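Local coordinates for HTPA Reductase (Selaginella moellendorffii, PDB 5U5N), which probably catalyses the NAD(P)H-dependent reduction of 4-hydroxy-tetrahydrodipicolinate to tetrahydrodipicolinate in lysine biosynthesis, at residues G239-I242 and Y243-T247; R265-N268 and M269-L273; P83-V86 and N87-E91; V58-R61 and E62-K66. All coordinates share one frame; numbering follows the deposited sequence.

Contact 1: residues G239-I242 and Y243-T247. With NAD (nicotinamide-adenine-dinucleotide), chain C.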
loop_
_atom_site.group_PDB
_atom_site.type_symbol
_atom_site.label_atom_id
_atom_site.label_comp_id
_atom_site.label_asym_id
_atom_site.label_seq_id
_atom_site.Cartn_x
_atom_site.Cartn_y
_atom_site.Cartn_z
ATOM N N GLY A 239 -19.264 -11.346 2.443
ATOM C CA GLY A 239 -19.879 -12.219 1.432
ATOM C C GLY A 239 -18.993 -12.424 0.223
ATOM O O GLY A 239 -17.774 -12.342 0.335
ATOM N N ARG A 240 -19.615 -12.617 -0.936
ATOM C CA ARG A 240 -18.966 -13.187 -2.119
ATOM C C ARG A 240 -18.764 -12.239 -3.280
ATOM O O ARG A 240 -18.181 -12.630 -4.292
ATOM C CB ARG A 240 -19.828 -14.345 -2.674
ATOM C CG ARG A 240 -19.842 -15.510 -1.767
ATOM C CD ARG A 240 -20.650 -16.679 -2.281
ATOM N NE ARG A 240 -20.995 -17.456 -1.092
ATOM C CZ ARG A 240 -22.131 -17.369 -0.413
ATOM N NH1 ARG A 240 -23.124 -16.577 -0.835
ATOM N NH2 ARG A 240 -22.278 -18.099 0.681
ATOM N N SER A 241 -19.276 -11.021 -3.159
ATOM C CA SER A 241 -19.312 -10.121 -4.290
ATOM C C SER A 241 -17.921 -9.770 -4.830
ATOM O O SER A 241 -17.766 -9.688 -6.044
ATOM C CB SER A 241 -20.158 -8.876 -3.973
ATOM O OG SER A 241 -19.510 -7.719 -4.399
ATOM N N ILE A 242 -16.902 -9.651 -3.969
ATOM C CA ILE A 242 -15.555 -9.321 -4.468
ATOM C C ILE A 242 -15.000 -10.442 -5.358
ATOM O O ILE A 242 -14.278 -10.161 -6.317
ATOM C CB ILE A 242 -14.546 -8.993 -3.336
ATOM C CG1 ILE A 242 -13.302 -8.293 -3.904
ATOM C CG2 ILE A 242 -14.153 -10.211 -2.523
ATOM C CD1 ILE A 242 -12.249 -7.964 -2.889
ATOM N N TYR A 243 -15.343 -11.693 -5.046
ATOM C CA TYR A 243 -14.896 -12.848 -5.848
ATOM C C TYR A 243 -15.654 -12.847 -7.183
ATOM O O TYR A 243 -15.039 -13.024 -8.233
ATOM C CB TYR A 243 -15.026 -14.194 -5.076
ATOM C CG TYR A 243 -14.508 -14.073 -3.642
ATOM C CD1 TYR A 243 -13.167 -13.841 -3.390
ATOM C CD2 TYR A 243 -15.370 -14.138 -2.543
ATOM C CE1 TYR A 243 -12.681 -13.695 -2.088
ATOM C CE2 TYR A 243 -14.905 -13.975 -1.246
ATOM C CZ TYR A 243 -13.562 -13.750 -1.023
ATOM O OH TYR A 243 -13.086 -13.531 0.260
ATOM N N ALA A 244 -16.967 -12.618 -7.134
ATOM C CA ALA A 244 -17.798 -12.442 -8.326
ATOM C C ALA A 244 -17.299 -11.327 -9.258
ATOM O O ALA A 244 -17.136 -11.509 -10.472
ATOM C CB ALA A 244 -19.238 -12.172 -7.929
ATOM N N GLN A 245 -17.059 -10.159 -8.687
ATOM C CA GLN A 245 -16.582 -9.017 -9.495
ATOM C C GLN A 245 -15.171 -9.266 -10.061
ATOM O O GLN A 245 -14.908 -8.916 -11.192
ATOM C CB GLN A 245 -16.636 -7.693 -8.695
ATOM C CG GLN A 245 -18.045 -7.249 -8.334
ATOM C CD GLN A 245 -18.929 -7.115 -9.543
ATOM O OE1 GLN A 245 -18.517 -6.548 -10.525
ATOM N NE2 GLN A 245 -20.146 -7.676 -9.489
ATOM N N GLY A 246 -14.287 -9.910 -9.315
ATOM C CA GLY A 246 -12.975 -10.249 -9.847
ATOM C C GLY A 246 -13.029 -11.292 -10.947
ATOM O O GLY A 246 -12.297 -11.199 -11.927
ATOM N N THR A 247 -13.900 -12.281 -10.810
ATOM C CA THR A 247 -14.127 -13.253 -11.888
ATOM C C THR A 247 -14.579 -12.575 -13.220
ATOM O O THR A 247 -14.085 -12.912 -14.299
ATOM C CB THR A 247 -15.125 -14.367 -11.477
ATOM O OG1 THR A 247 -14.781 -14.903 -10.194
ATOM C CG2 THR A 247 -15.067 -15.450 -12.498
HETATM P PA NAD C . -20.843 -25.032 -3.277
HETATM O O1A NAD C . -20.717 -26.314 -2.472
HETATM O O2A NAD C . -21.884 -23.984 -2.939
HETATM O O5B NAD C . -21.037 -25.371 -4.821
HETATM C C5B NAD C . -20.107 -26.135 -5.564
HETATM C C4B NAD C . -20.913 -26.813 -6.664
HETATM O O4B NAD C . -20.071 -27.538 -7.559
HETATM C C3B NAD C . -21.953 -27.796 -6.127
HETATM O O3B NAD C . -23.268 -27.243 -6.314
HETATM C C2B NAD C . -21.686 -29.107 -6.883
HETATM O O2B NAD C . -22.905 -29.805 -7.225
HETATM C C1B NAD C . -20.827 -28.639 -8.074
HETATM N N9A NAD C . -19.911 -29.620 -8.717
HETATM C C8A NAD C . -19.187 -30.586 -8.112
HETATM N N7A NAD C . -18.464 -31.280 -9.021
HETATM C C5A NAD C . -18.707 -30.753 -10.234
HETATM C C6A NAD C . -18.279 -31.026 -11.623
HETATM N N6A NAD C . -17.407 -32.020 -11.897
HETATM N N1A NAD C . -18.766 -30.250 -12.616
HETATM C C2A NAD C . -19.645 -29.253 -12.373
HETATM N N3A NAD C . -20.088 -28.958 -11.127
HETATM C C4A NAD C . -19.660 -29.656 -10.034
HETATM O O3 NAD C . -19.363 -24.381 -3.318
HETATM P PN NAD C . -19.077 -22.784 -3.348
HETATM O O1N NAD C . -19.510 -22.269 -1.994
HETATM O O2N NAD C . -19.672 -22.187 -4.609
HETATM O O5D NAD C . -17.476 -22.814 -3.542
HETATM C C5D NAD C . -16.927 -23.446 -4.694
HETATM C C4D NAD C . -15.404 -23.472 -4.690
HETATM O O4D NAD C . -14.912 -22.148 -4.925
HETATM C C3D NAD C . -14.787 -23.952 -3.369
HETATM O O3D NAD C . -13.663 -24.821 -3.601
HETATM C C2D NAD C . -14.335 -22.671 -2.696
HETATM O O2D NAD C . -13.185 -22.835 -1.864
HETATM C C1D NAD C . -13.979 -21.800 -3.892
HETATM N N1N NAD C . -13.936 -20.344 -3.638
HETATM C C2N NAD C . -12.896 -19.682 -4.178
HETATM C C3N NAD C . -12.737 -18.307 -4.031
HETATM C C7N NAD C . -11.541 -17.600 -4.642
HETATM O O7N NAD C . -11.154 -16.564 -4.127
HETATM N N7N NAD C . -10.896 -18.085 -5.716
HETATM C C4N NAD C . -13.698 -17.617 -3.291
HETATM C C5N NAD C . -14.772 -18.306 -2.732
HETATM C C6N NAD C . -14.873 -19.684 -2.920
HETATM O O HOH W 1 -15.905 -13.358 2.015
#
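Tyr243 and Ile242 meet at the first turn of helix 241-259, where a methyl group sits squarely over an aromatic face. Ile242 CG2 lies 3.7 Å from the centroid of the Tyr243 ring and only 7° off the ring normal, a CH-pi contact between neighbours in sequence. The opposite face of the ring is taken by the cofactor: NAD C4N stands 3.6 Å above the plane of the Tyr243 ring, offset toward its rim. C4N is the nicotinamide carbon that carries the hydride, so the tyrosine is clamped between its own helix and the reactive end of the dinucleotide. The ring reaches this place because its CG stands anti to the carbonyl carbon (chi1 -45°), while Ile242 sends CG1 anti to its backbone N and leaves CG2 for the ring. At the hydroxyl end, a water in the ring plane donates to Gly239 O at 2.7 Å and touches Tyr243 OH in a weak bond.

Behind the side chains, Arg240 O accepts a nearly straight bond from Ala244 N at 3.1 Å and a weak one from Tyr243 N. Gln245 N follows onto Ser241 O at 2.8 Å, Gly246 N onto Ile242 O, and Tyr243 O then takes both N and OG1 of Thr247, which come from opposite faces of its carbonyl plane.

The turn begins just after strand 229-238, whose Val237 touches both Ile242 and Tyr243. Helix 131-146 packs on Ile242, helix 15-27 on Arg240 and Ala244, and Ser241 OG bonds Asp226 of the second subunit.

Contact 2: residues R265-N268 and M269-L273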
loop_
_atom_site.group_PDB
_atom_site.type_symbol
_atom_site.label_atom_id
_atom_site.label_comp_id
_atom_site.label_asym_id
_atom_site.label_seq_id
_atom_site.Cartn_x
_atom_site.Cartn_y
_atom_site.Cartn_z
ATOM N N ARG A 265 -0.226 -18.128 -22.336
ATOM C CA ARG A 265 -1.513 -18.839 -22.222
ATOM C C ARG A 265 -2.085 -18.908 -20.820
ATOM O O ARG A 265 -3.319 -18.796 -20.639
ATOM C CB ARG A 265 -1.378 -20.263 -22.764
ATOM C CG ARG A 265 -0.848 -20.320 -24.188
ATOM C CD ARG A 265 -1.625 -19.363 -25.108
ATOM N NE ARG A 265 -1.232 -19.421 -26.520
ATOM C CZ ARG A 265 -1.637 -20.334 -27.400
ATOM N NH1 ARG A 265 -2.455 -21.323 -27.056
ATOM N NH2 ARG A 265 -1.208 -20.262 -28.645
ATOM N N LEU A 266 -1.199 -19.106 -19.847
ATOM C CA LEU A 266 -1.579 -19.285 -18.472
ATOM C C LEU A 266 -1.275 -18.013 -17.701
ATOM O O LEU A 266 -0.126 -17.620 -17.586
ATOM C CB LEU A 266 -0.808 -20.472 -17.872
ATOM C CG LEU A 266 -1.039 -20.764 -16.389
ATOM C CD1 LEU A 266 -2.523 -20.854 -16.020
ATOM C CD2 LEU A 266 -0.375 -22.108 -16.044
ATOM N N TYR A 267 -2.330 -17.398 -17.181
ATOM C CA TYR A 267 -2.287 -16.140 -16.478
ATOM C C TYR A 267 -2.784 -16.395 -15.079
ATOM O O TYR A 267 -3.378 -17.440 -14.818
ATOM C CB TYR A 267 -3.171 -15.101 -17.167
ATOM C CG TYR A 267 -2.739 -14.759 -18.584
ATOM C CD1 TYR A 267 -3.149 -15.523 -19.670
ATOM C CD2 TYR A 267 -1.896 -13.655 -18.831
ATOM C CE1 TYR A 267 -2.751 -15.201 -20.960
ATOM C CE2 TYR A 267 -1.492 -13.316 -20.100
ATOM C CZ TYR A 267 -1.909 -14.081 -21.169
ATOM O OH TYR A 267 -1.470 -13.705 -22.422
ATOM N N ASN A 268 -2.478 -15.465 -14.180
ATOM C CA ASN A 268 -3.017 -15.436 -12.835
ATOM C C ASN A 268 -3.671 -14.057 -12.546
ATOM O O ASN A 268 -3.798 -13.241 -13.432
ATOM C CB ASN A 268 -1.912 -15.813 -11.850
ATOM C CG ASN A 268 -0.772 -14.750 -11.764
ATOM O OD1 ASN A 268 -0.885 -13.651 -12.267
ATOM N ND2 ASN A 268 0.316 -15.108 -11.137
ATOM N N MET A 269 -4.145 -13.833 -11.339
ATOM C CA MET A 269 -4.848 -12.610 -11.027
ATOM C C MET A 269 -3.944 -11.354 -10.997
ATOM O O MET A 269 -4.424 -10.240 -11.219
ATOM C CB MET A 269 -5.613 -12.792 -9.716
ATOM C CG MET A 269 -6.506 -11.634 -9.288
ATOM S SD MET A 269 -7.759 -11.007 -10.469
ATOM C CE MET A 269 -8.485 -12.537 -11.008
ATOM N N ILE A 270 -2.643 -11.534 -10.748
ATOM C CA ILE A 270 -1.670 -10.409 -10.856
ATOM C C ILE A 270 -1.653 -9.906 -12.304
ATOM O O ILE A 270 -1.687 -8.704 -12.556
ATOM C CB ILE A 270 -0.212 -10.833 -10.513
ATOM C CG1 ILE A 270 -0.097 -11.375 -9.088
ATOM C CG2 ILE A 270 0.794 -9.696 -10.762
ATOM C CD1 ILE A 270 -0.422 -10.415 -7.991
ATOM N N ASP A 271 -1.591 -10.845 -13.254
ATOM C CA ASP A 271 -1.619 -10.495 -14.688
ATOM C C ASP A 271 -2.868 -9.699 -15.048
ATOM O O ASP A 271 -2.772 -8.792 -15.809
ATOM C CB ASP A 271 -1.553 -11.762 -15.567
ATOM C CG ASP A 271 -0.269 -12.562 -15.356
ATOM O OD1 ASP A 271 0.809 -11.948 -15.208
ATOM O OD2 ASP A 271 -0.340 -13.797 -15.330
ATOM N N VAL A 272 -4.023 -10.082 -14.496
ATOM C CA VAL A 272 -5.300 -9.388 -14.710
ATOM C C VAL A 272 -5.191 -7.949 -14.163
ATOM O O VAL A 272 -5.582 -7.018 -14.828
ATOM C CB VAL A 272 -6.508 -10.117 -14.055
ATOM C CG1 VAL A 272 -7.817 -9.343 -14.204
ATOM C CG2 VAL A 272 -6.685 -11.526 -14.606
ATOM N N LEU A 273 -4.658 -7.790 -12.961
ATOM C CA LEU A 273 -4.493 -6.442 -12.363
ATOM C C LEU A 273 -3.606 -5.545 -13.248
ATOM O O LEU A 273 -3.931 -4.403 -13.508
ATOM C CB LEU A 273 -3.935 -6.558 -10.946
ATOM C CG LEU A 273 -4.946 -7.056 -9.914
ATOM C CD1 LEU A 273 -4.269 -7.577 -8.655
ATOM C CD2 LEU A 273 -5.967 -5.986 -9.542
#
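Asn268 and Asp271 trade hydrogen bonds at the start of helix 269-274, side chain to backbone in both directions, which is a capping box. Asp271 N gives its hydrogen to Asn268 OD1 at 3.1 Å, approaching almost in line with the amide C=O. In return Asn268 N donates to Asp271 OD2 at 2.9 Å; that oxygen is met on its anti side, 29° out of the carboxylate plane. Asn268 can act as N-cap because its CG sits between backbone N and carbonyl carbon (chi1 67°), which folds the amide back over the helix end. Amide and carboxylate planes are only slightly tilted, although the side chains cross at about a right angle, and the acceptors Asn268 OD1 and Asp271 OD2 stand 3.1 Å apart. A weak bond from Val272 N to Asn268 O opens the regular helical pattern.

Outward from the cap, Tyr267 meets the same aspartate through carbon. Asp271 CB lies in the ring plane at the edge, 3.8 Å from Tyr267 CD2, with ring and carboxylate nearly perpendicular. The Tyr267 ring makes a T-shaped (edge-to-face) stack with Phe253 of helix 241-259, and its backbone pairs with strand 123-125. Met269 turns to Ala126 and Met129 of the cofactor-binding loop, while Ile270 reaches Phe147 of the second subunit.

Asp271 OD2 thus serves a backbone N-H and, more loosely, Lys264 in a long ion pair. The carboxylate also lies at a helix N-terminus, whose dipole would probably help it stay charged despite the neighbouring acceptor and nearby Glu274.

Contact 3: residues P83-V86 and N87-E91. With NAD (nicotinamide-adenine-dinucleotide), chain C.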
loop_
_atom_site.group_PDB
_atom_site.type_symbol
_atom_site.label_atom_id
_atom_site.label_comp_id
_atom_site.label_asym_id
_atom_site.label_seq_id
_atom_site.Cartn_x
_atom_site.Cartn_y
_atom_site.Cartn_z
ATOM N N PRO A 83 -13.272 -29.050 -4.652
ATOM C CA PRO A 83 -11.903 -29.554 -4.751
ATOM C C PRO A 83 -11.802 -30.904 -5.468
ATOM O O PRO A 83 -10.918 -31.099 -6.293
ATOM C CB PRO A 83 -11.465 -29.640 -3.294
ATOM C CG PRO A 83 -12.225 -28.541 -2.628
ATOM C CD PRO A 83 -13.552 -28.469 -3.330
ATOM N N ALA A 84 -12.740 -31.807 -5.176
ATOM C CA ALA A 84 -12.813 -33.132 -5.807
ATOM C C ALA A 84 -12.853 -33.095 -7.341
ATOM O O ALA A 84 -12.259 -33.950 -7.983
ATOM C CB ALA A 84 -14.016 -33.892 -5.264
ATOM N N ALA A 85 -13.532 -32.100 -7.917
ATOM C CA ALA A 85 -13.654 -31.970 -9.375
ATOM C C ALA A 85 -12.546 -31.179 -10.062
ATOM O O ALA A 85 -12.467 -31.212 -11.290
ATOM C CB ALA A 85 -14.982 -31.348 -9.728
ATOM N N VAL A 86 -11.704 -30.467 -9.309
ATOM C CA VAL A 86 -10.757 -29.524 -9.926
ATOM C C VAL A 86 -9.897 -30.131 -11.032
ATOM O O VAL A 86 -9.942 -29.646 -12.154
ATOM C CB VAL A 86 -9.832 -28.860 -8.890
ATOM C CG1 VAL A 86 -8.605 -28.206 -9.534
ATOM C CG2 VAL A 86 -10.605 -27.839 -8.120
ATOM N N ASN A 87 -9.105 -31.147 -10.726
ATOM C CA ASN A 87 -8.151 -31.673 -11.717
ATOM C C ASN A 87 -8.815 -32.323 -12.923
ATOM O O ASN A 87 -8.315 -32.244 -14.052
ATOM C CB ASN A 87 -7.200 -32.681 -11.082
ATOM C CG ASN A 87 -6.319 -32.054 -10.067
ATOM O OD1 ASN A 87 -6.641 -32.065 -8.886
ATOM N ND2 ASN A 87 -5.220 -31.437 -10.532
ATOM N N ASP A 88 -9.928 -32.985 -12.664
ATOM C CA ASP A 88 -10.699 -33.627 -13.710
ATOM C C ASP A 88 -11.379 -32.593 -14.636
ATOM O O ASP A 88 -11.239 -32.659 -15.849
ATOM C CB ASP A 88 -11.726 -34.558 -13.075
ATOM C CG ASP A 88 -12.226 -35.571 -14.033
ATOM O OD1 ASP A 88 -11.572 -36.657 -14.142
ATOM O OD2 ASP A 88 -13.271 -35.263 -14.668
ATOM N N ASN A 89 -12.072 -31.623 -14.054
ATOM C CA ASN A 89 -12.655 -30.525 -14.847
ATOM C C ASN A 89 -11.575 -29.853 -15.698
ATOM O O ASN A 89 -11.797 -29.613 -16.870
ATOM C CB ASN A 89 -13.365 -29.484 -13.967
ATOM C CG ASN A 89 -14.649 -29.997 -13.357
ATOM O OD1 ASN A 89 -15.021 -31.148 -13.551
ATOM N ND2 ASN A 89 -15.335 -29.152 -12.619
ATOM N N ALA A 90 -10.404 -29.592 -15.119
ATOM C CA ALA A 90 -9.311 -28.937 -15.849
ATOM C C ALA A 90 -8.810 -29.778 -17.008
ATOM O O ALA A 90 -8.589 -29.258 -18.103
ATOM C CB ALA A 90 -8.158 -28.598 -14.926
ATOM N N GLU A 91 -8.623 -31.078 -16.784
ATOM C CA GLU A 91 -8.212 -31.947 -17.874
ATOM C C GLU A 91 -9.265 -32.004 -18.949
ATOM O O GLU A 91 -8.940 -32.024 -20.127
ATOM C CB GLU A 91 -7.866 -33.319 -17.375
ATOM C CG GLU A 91 -6.570 -33.308 -16.612
ATOM C CD GLU A 91 -6.459 -34.495 -15.671
ATOM O OE1 GLU A 91 -6.671 -35.653 -16.110
ATOM O OE2 GLU A 91 -6.134 -34.278 -14.474
HETATM P PA NAD C . -20.843 -25.032 -3.277
HETATM O O1A NAD C . -20.717 -26.314 -2.472
HETATM O O2A NAD C . -21.884 -23.984 -2.939
HETATM O O5B NAD C . -21.037 -25.371 -4.821
HETATM C C5B NAD C . -20.107 -26.135 -5.564
HETATM C C4B NAD C . -20.913 -26.813 -6.664
HETATM O O4B NAD C . -20.071 -27.538 -7.559
HETATM C C3B NAD C . -21.953 -27.796 -6.127
HETATM O O3B NAD C . -23.268 -27.243 -6.314
HETATM C C2B NAD C . -21.686 -29.107 -6.883
HETATM O O2B NAD C . -22.905 -29.805 -7.225
HETATM C C1B NAD C . -20.827 -28.639 -8.074
HETATM N N9A NAD C . -19.911 -29.620 -8.717
HETATM C C8A NAD C . -19.187 -30.586 -8.112
HETATM N N7A NAD C . -18.464 -31.280 -9.021
HETATM C C5A NAD C . -18.707 -30.753 -10.234
HETATM C C6A NAD C . -18.279 -31.026 -11.623
HETATM N N6A NAD C . -17.407 -32.020 -11.897
HETATM N N1A NAD C . -18.766 -30.250 -12.616
HETATM C C2A NAD C . -19.645 -29.253 -12.373
HETATM N N3A NAD C . -20.088 -28.958 -11.127
HETATM C C4A NAD C . -19.660 -29.656 -10.034
HETATM O O3 NAD C . -19.363 -24.381 -3.318
HETATM P PN NAD C . -19.077 -22.784 -3.348
HETATM O O1N NAD C . -19.510 -22.269 -1.994
HETATM O O2N NAD C . -19.672 -22.187 -4.609
HETATM O O5D NAD C . -17.476 -22.814 -3.542
HETATM C C5D NAD C . -16.927 -23.446 -4.694
HETATM C C4D NAD C . -15.404 -23.472 -4.690
HETATM O O4D NAD C . -14.912 -22.148 -4.925
HETATM C C3D NAD C . -14.787 -23.952 -3.369
HETATM O O3D NAD C . -13.663 -24.821 -3.601
HETATM C C2D NAD C . -14.335 -22.671 -2.696
HETATM O O2D NAD C . -13.185 -22.835 -1.864
HETATM C C1D NAD C . -13.979 -21.800 -3.892
HETATM N N1N NAD C . -13.936 -20.344 -3.638
HETATM C C2N NAD C . -12.896 -19.682 -4.178
HETATM C C3N NAD C . -12.737 -18.307 -4.031
HETATM C C7N NAD C . -11.541 -17.600 -4.642
HETATM O O7N NAD C . -11.154 -16.564 -4.127
HETATM N N7N NAD C . -10.896 -18.085 -5.716
HETATM C C4N NAD C . -13.698 -17.617 -3.291
HETATM C C5N NAD C . -14.772 -18.306 -2.732
HETATM C C6N NAD C . -14.873 -19.684 -2.920
#
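Ala85 CB lies 3.6 Å from Asn89 ND2, and both side chains face the adenine of NAD in a Rossmann-type nucleotide-binding fold. The Ala85 methyl sits against the adenine amino group, its CB 3.3 Å from NAD N6A. Here the chain leaves strand 76-79 and winds into helix 86-95, and the cofactor lies along the turn. Pro83 touches the cofactor farther along, its CD 3.7 Å from O3D of the nicotinamide ribose.

Two backbone bonds start the helix: Asn89 N reaches Ala85 O almost straight, and Ala90 N reaches Val86 O. The Asn89 side chain leans back over the first of these carbonyls, its CG 3.2 Å from Ala85 O. With CG anti to the carbonyl carbon (chi1 -71°), the Asn89 amide extends past the Ala85 methyl to the base. ND2 is hydrogen-bonded to Asp79 OD2, a second-shell carboxylate that probably decides which way round the amide sits, with its oxygen toward the cofactor.

The remaining side chains serve the surrounding fold. Val86 and Ala90 pack on Leu112 of helix 109-119, and Asn87 OD1 accepts from the backbone N of Asp108. Asp88 forms a salt bridge to Arg61 of the preceding helix.

With the amide so turned, Asn89 OD1 comes to 3.0 Å from the exocyclic NAD N6A, where the adenine meets the start of the helix.

Contact 4: residues V58-R61 and E62-K66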
loop_
_atom_site.group_PDB
_atom_site.type_symbol
_atom_site.label_atom_id
_atom_site.label_comp_id
_atom_site.label_asym_id
_atom_site.label_seq_id
_atom_site.Cartn_x
_atom_site.Cartn_y
_atom_site.Cartn_z
ATOM N N VAL A 58 -23.292 -33.782 -14.795
ATOM C CA VAL A 58 -21.914 -33.844 -15.278
ATOM C C VAL A 58 -21.643 -35.080 -16.151
ATOM O O VAL A 58 -20.751 -35.053 -16.982
ATOM C CB VAL A 58 -20.872 -33.727 -14.141
ATOM C CG1 VAL A 58 -20.823 -34.982 -13.268
ATOM C CG2 VAL A 58 -19.513 -33.368 -14.730
ATOM N N SER A 59 -22.430 -36.136 -15.986
ATOM C CA SER A 59 -22.353 -37.299 -16.888
ATOM C C SER A 59 -22.616 -36.944 -18.353
ATOM O O SER A 59 -22.101 -37.622 -19.245
ATOM C CB SER A 59 -23.331 -38.381 -16.448
ATOM O OG SER A 59 -24.601 -37.820 -16.228
ATOM N N GLU A 60 -23.418 -35.903 -18.599
ATOM C CA GLU A 60 -23.717 -35.442 -19.957
ATOM C C GLU A 60 -22.716 -34.404 -20.540
ATOM O O GLU A 60 -23.014 -33.718 -21.538
ATOM C CB GLU A 60 -25.103 -34.816 -19.971
ATOM C CG GLU A 60 -26.285 -35.725 -19.656
ATOM C CD GLU A 60 -27.610 -34.938 -19.526
ATOM O OE1 GLU A 60 -27.647 -33.698 -19.749
ATOM O OE2 GLU A 60 -28.627 -35.547 -19.166
ATOM N N ARG A 61 -21.546 -34.247 -19.931
ATOM C CA ARG A 61 -20.707 -33.077 -20.250
ATOM C C ARG A 61 -20.146 -33.013 -21.680
ATOM O O ARG A 61 -19.879 -31.943 -22.200
ATOM C CB ARG A 61 -19.585 -32.922 -19.240
ATOM C CG ARG A 61 -18.534 -34.015 -19.255
ATOM C CD ARG A 61 -17.534 -33.726 -18.159
ATOM N NE ARG A 61 -16.537 -34.787 -18.088
ATOM C CZ ARG A 61 -15.392 -34.704 -17.423
ATOM N NH1 ARG A 61 -15.054 -33.598 -16.743
ATOM N NH2 ARG A 61 -14.562 -35.732 -17.446
ATOM N N GLU A 62 -19.993 -34.156 -22.318
ATOM C CA GLU A 62 -19.588 -34.213 -23.726
ATOM C C GLU A 62 -20.672 -33.564 -24.609
ATOM O O GLU A 62 -20.378 -32.697 -25.433
ATOM C CB GLU A 62 -19.371 -35.674 -24.173
ATOM C CG GLU A 62 -18.409 -36.496 -23.308
ATOM C CD GLU A 62 -17.003 -36.586 -23.866
ATOM O OE1 GLU A 62 -16.279 -35.556 -23.894
ATOM O OE2 GLU A 62 -16.631 -37.708 -24.269
ATOM N N ASP A 63 -21.923 -34.010 -24.427
ATOM C CA ASP A 63 -23.080 -33.540 -25.213
ATOM C C ASP A 63 -23.259 -32.033 -24.951
ATOM O O ASP A 63 -23.406 -31.226 -25.872
ATOM C CB ASP A 63 -24.376 -34.260 -24.811
ATOM C CG ASP A 63 -24.418 -35.757 -25.214
ATOM O OD1 ASP A 63 -23.557 -36.205 -26.020
ATOM O OD2 ASP A 63 -25.339 -36.482 -24.719
ATOM N N VAL A 64 -23.235 -31.679 -23.679
ATOM C CA VAL A 64 -23.432 -30.304 -23.267
ATOM C C VAL A 64 -22.425 -29.356 -23.967
ATOM O O VAL A 64 -22.830 -28.348 -24.513
ATOM C CB VAL A 64 -23.389 -30.188 -21.742
ATOM C CG1 VAL A 64 -23.208 -28.746 -21.281
ATOM C CG2 VAL A 64 -24.639 -30.797 -21.186
ATOM N N VAL A 65 -21.152 -29.741 -24.000
ATOM C CA VAL A 65 -20.088 -28.879 -24.530
ATOM C C VAL A 65 -20.156 -28.754 -26.065
ATOM O O VAL A 65 -19.854 -27.690 -26.593
ATOM C CB VAL A 65 -18.680 -29.310 -24.002
ATOM C CG1 VAL A 65 -17.552 -28.695 -24.798
ATOM C CG2 VAL A 65 -18.532 -28.906 -22.555
ATOM N N LYS A 66 -20.568 -29.814 -26.759
ATOM C CA LYS A 66 -20.827 -29.748 -28.198
ATOM C C LYS A 66 -21.935 -28.744 -28.518
ATOM O O LYS A 66 -21.911 -28.073 -29.546
ATOM C CB LYS A 66 -21.254 -31.129 -28.748
ATOM C CG LYS A 66 -21.423 -31.193 -30.272
ATOM C CD LYS A 66 -20.174 -30.813 -31.065
ATOM C CE LYS A 66 -18.928 -31.615 -30.667
ATOM N NZ LYS A 66 -17.813 -31.384 -31.612
#
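Val64 rests its CG2 branch on the Glu60 carbonyl, 3.4 Å from Glu60 O, at the opening turn of helix 61-71. Backbone bonds make the frame. Val64 N donates to Glu60 O at 3.0 Å, close to straight at 172°, with Glu60 in the N-cap position, and Val65 N donates to Arg61 O at 3.1 Å from well above the carbonyl plane.

Van der Waals contact comes from valine methyls set against backbone carbonyls one turn back. Val65 folds its own CG2 over Arg61 O at 3.3 Å, while Val64 CG2 makes a loose carbon contact with Glu60 CB at 4.2 Å.

The charged ends find partners outside the turn. Glu60 OE1 pairs with Arg56 of the preceding strand. Arg61 has CG between backbone N and carbonyl carbon (chi1 67°) and then runs extended to NE, a shape that carries its guanidinium off the helix, where Asp88 receives it and Phe92 adds a cation-pi contact.

Helix 61-71 follows strand 51-57 and lies beside helix 86-95, whose Phe92 also touches Glu62 and Val65. Val64 packs on Leu36 of strand 34-37, and Val58, just ahead of the turn, touches NAD.

All four contacts are opening turns of helices, and they differ in what the turn faces. Contacts 1 and 3 both touch NAD, at opposite ends: the nicotinamide meets an aromatic ring at 239-247, the adenine a methyl and an amide at 83-91. Contact 3 is largely buried; the others are partly so, and contact 4 lies farthest from the chain's centre, about 26 Å. Contacts 3 and 4 touch through a charge pair between their helices. Contacts 1 and 2 touch through Gly246 and Met269, and both reach the second subunit. Side-chain capping holds contact 2, whereas contact 4 is held by plain backbone bonds, its charged side chains pairing with residues outside it.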